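Local atomic coordinates of putative uncharacterized protein (Mycobacterium avium, PDB entry 2Z6V), a protein that probably transfers sulfuryl groups to an acceptor molecule, as a member of the sulfotransferase family, although its substrate is not established. Residues H195-K200 against K231-V236. Numbering follows the deposited sequence.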
loop_
_atom_site.group_PDB
_atom_site.type_symbol
_atom_site.label_atom_id
_atom_site.label_comp_id
_atom_site.label_asym_id
_atom_site.label_seq_id
_atom_site.Cartn_x
_atom_site.Cartn_y
_atom_site.Cartn_z
ATOM N N HIS A 195 6.428 2.633 3.792
ATOM C CA HIS A 195 5.933 3.776 4.546
ATOM C C HIS A 195 5.615 3.504 6.023
ATOM O O HIS A 195 5.941 4.308 6.885
ATOM C CB HIS A 195 4.679 4.353 3.864
ATOM C CG HIS A 195 4.958 5.090 2.588
ATOM N ND1 HIS A 195 4.096 6.036 2.074
ATOM C CD2 HIS A 195 5.986 5.006 1.712
ATOM C CE1 HIS A 195 4.579 6.503 0.938
ATOM N NE2 HIS A 195 5.724 5.892 0.694
ATOM N N ASN A 196 4.964 2.388 6.322
ATOM C CA ASN A 196 4.628 2.090 7.704
ATOM C C ASN A 196 5.885 1.985 8.564
ATOM O O ASN A 196 5.810 2.049 9.796
ATOM C CB ASN A 196 3.786 0.810 7.792
ATOM C CG ASN A 196 4.581 -0.437 7.482
ATOM O OD1 ASN A 196 5.698 -0.365 6.961
ATOM N ND2 ASN A 196 4.007 -1.596 7.790
ATOM N N GLN A 197 7.044 1.854 7.918
ATOM C CA GLN A 197 8.316 1.774 8.638
ATOM C C GLN A 197 8.728 3.156 9.155
ATOM O O GLN A 197 9.729 3.299 9.868
ATOM C CB GLN A 197 9.415 1.214 7.738
ATOM C CG GLN A 197 9.278 -0.268 7.418
ATOM C CD GLN A 197 10.256 -0.726 6.354
ATOM O OE1 GLN A 197 11.450 -0.423 6.415
ATOM N NE2 GLN A 197 9.754 -1.466 5.371
ATOM N N ASP A 198 7.969 4.177 8.773
ATOM C CA ASP A 198 8.239 5.522 9.246
ATOM C C ASP A 198 7.009 5.949 10.034
ATOM O O ASP A 198 6.856 7.107 10.422
ATOM C CB ASP A 198 8.491 6.477 8.078
ATOM C CG ASP A 198 8.909 7.870 8.545
ATOM O OD1 ASP A 198 9.851 7.967 9.374
ATOM O OD2 ASP A 198 8.298 8.863 8.085
ATOM N N PHE A 199 6.129 4.982 10.263
ATOM C CA PHE A 199 4.893 5.189 11.005
ATOM C C PHE A 199 4.053 6.378 10.548
ATOM O O PHE A 199 3.507 7.135 11.351
ATOM C CB PHE A 199 5.209 5.246 12.498
ATOM C CG PHE A 199 5.858 3.989 12.998
ATOM C CD1 PHE A 199 7.244 3.876 13.053
ATOM C CD2 PHE A 199 5.082 2.871 13.311
ATOM C CE1 PHE A 199 7.846 2.673 13.404
ATOM C CE2 PHE A 199 5.677 1.657 13.663
ATOM C CZ PHE A 199 7.059 1.557 13.708
ATOM N N LYS A 200 3.958 6.502 9.229
ATOM C CA LYS A 200 3.173 7.527 8.549
ATOM C C LYS A 200 2.595 6.823 7.319
ATOM O O LYS A 200 2.950 7.123 6.169
ATOM C CB LYS A 200 4.053 8.698 8.122
ATOM C CG LYS A 200 4.624 9.495 9.277
ATOM C CD LYS A 200 5.395 10.689 8.754
ATOM C CE LYS A 200 6.079 11.453 9.855
ATOM N NZ LYS A 200 7.004 12.443 9.255
ATOM N N LYS A 231 12.533 6.612 -1.356
ATOM C CA LYS A 231 13.564 6.727 -2.388
ATOM C C LYS A 231 14.854 6.000 -1.990
ATOM O O LYS A 231 15.440 5.275 -2.796
ATOM C CB LYS A 231 13.850 8.200 -2.690
ATOM C CG LYS A 231 15.013 8.423 -3.651
ATOM C CD LYS A 231 14.912 9.782 -4.342
ATOM C CE LYS A 231 16.025 9.955 -5.368
ATOM N NZ LYS A 231 15.646 10.877 -6.480
ATOM N N ARG A 232 15.291 6.183 -0.747
ATOM C CA ARG A 232 16.500 5.517 -0.258
ATOM C C ARG A 232 16.294 3.999 -0.286
ATOM O O ARG A 232 17.184 3.240 -0.677
ATOM C CB ARG A 232 16.817 5.965 1.174
ATOM C CG ARG A 232 17.393 7.371 1.292
ATOM C CD ARG A 232 17.779 7.674 2.728
ATOM N NE ARG A 232 16.840 8.602 3.350
ATOM C CZ ARG A 232 16.183 8.357 4.473
ATOM N NH1 ARG A 232 16.358 7.209 5.104
ATOM N NH2 ARG A 232 15.350 9.259 4.961
ATOM N N TYR A 233 15.105 3.572 0.135
ATOM C CA TYR A 233 14.747 2.169 0.154
ATOM C C TYR A 233 14.880 1.626 -1.267
ATOM O O TYR A 233 15.535 0.607 -1.492
ATOM C CB TYR A 233 13.301 2.014 0.611
ATOM C CG TYR A 233 12.972 0.704 1.278
ATOM C CD1 TYR A 233 12.947 0.607 2.673
ATOM C CD2 TYR A 233 12.622 -0.418 0.531
ATOM C CE1 TYR A 233 12.569 -0.580 3.315
ATOM C CE2 TYR A 233 12.240 -1.616 1.156
ATOM C CZ TYR A 233 12.213 -1.687 2.551
ATOM O OH TYR A 233 11.824 -2.844 3.188
ATOM N N LEU A 234 14.255 2.306 -2.223
ATOM C CA LEU A 234 14.316 1.865 -3.609
ATOM C C LEU A 234 15.744 1.881 -4.149
ATOM O O LEU A 234 16.117 1.024 -4.950
ATOM C CB LEU A 234 13.402 2.731 -4.480
ATOM C CG LEU A 234 11.922 2.625 -4.094
ATOM C CD1 LEU A 234 11.104 3.548 -4.969
ATOM C CD2 LEU A 234 11.449 1.190 -4.257
ATOM N N GLN A 235 16.557 2.833 -3.701
ATOM C CA GLN A 235 17.940 2.888 -4.168
ATOM C C GLN A 235 18.739 1.684 -3.663
ATOM O O GLN A 235 19.688 1.244 -4.312
ATOM C CB GLN A 235 18.600 4.201 -3.732
ATOM C CG GLN A 235 18.064 5.413 -4.478
ATOM C CD GLN A 235 18.533 6.710 -3.881
ATOM O OE1 GLN A 235 18.294 6.984 -2.705
ATOM N NE2 GLN A 235 19.208 7.525 -4.686
ATOM N N VAL A 236 18.348 1.151 -2.508
ATOM C CA VAL A 236 19.022 -0.017 -1.957
ATOM C C VAL A 236 18.631 -1.267 -2.756
ATOM O O VAL A 236 19.465 -2.135 -3.025
ATOM C CB VAL A 236 18.656 -0.241 -0.471
ATOM C CG1 VAL A 236 19.225 -1.578 0.008
ATOM C CG2 VAL A 236 19.186 0.908 0.376
#
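Gln197, on a 3-10 turn (196-198) that follows helix 192-195, faces Tyr233 on helix 224-238 with Gln197 CA and Tyr233 CA 10.7 Å apart, and since no other residues meet between the two segments, these two long side chains span the distance. Both segments belong to the helical part packed beside the parallel five-stranded sheet of this sulfotransferase-family fold. The turn is marked by Asp198 N bonding to His195 O at 2.8 Å. Gln197 and Tyr233 both start toward the opposite segment and cross at about a right angle, with amide and ring planes 65° apart, which excludes a parallel stack. Gln197 OE1 instead lies at the ring edge, near its plane, 3.3 Å from Tyr233 CE1. Tyr233 CG lies roughly opposite its own N (chi1 -153°), a direction that carries the ring toward Gln197. The stronger polar partners lie outside the pair: Tyr229 OH, one turn before Tyr233 on the same helix, bonds Gln197 OE1, and Tyr233 OH bonds Gln139 O; Gln197 NE2 also bonds Phe193 O. These bonds satisfy a buried amide and phenol. Directly between the two, Gln197 NE2 donates a weak but nearly straight hydrogen bond to Tyr233 OH, 3.3 Å long with an N-H...O angle of 171°.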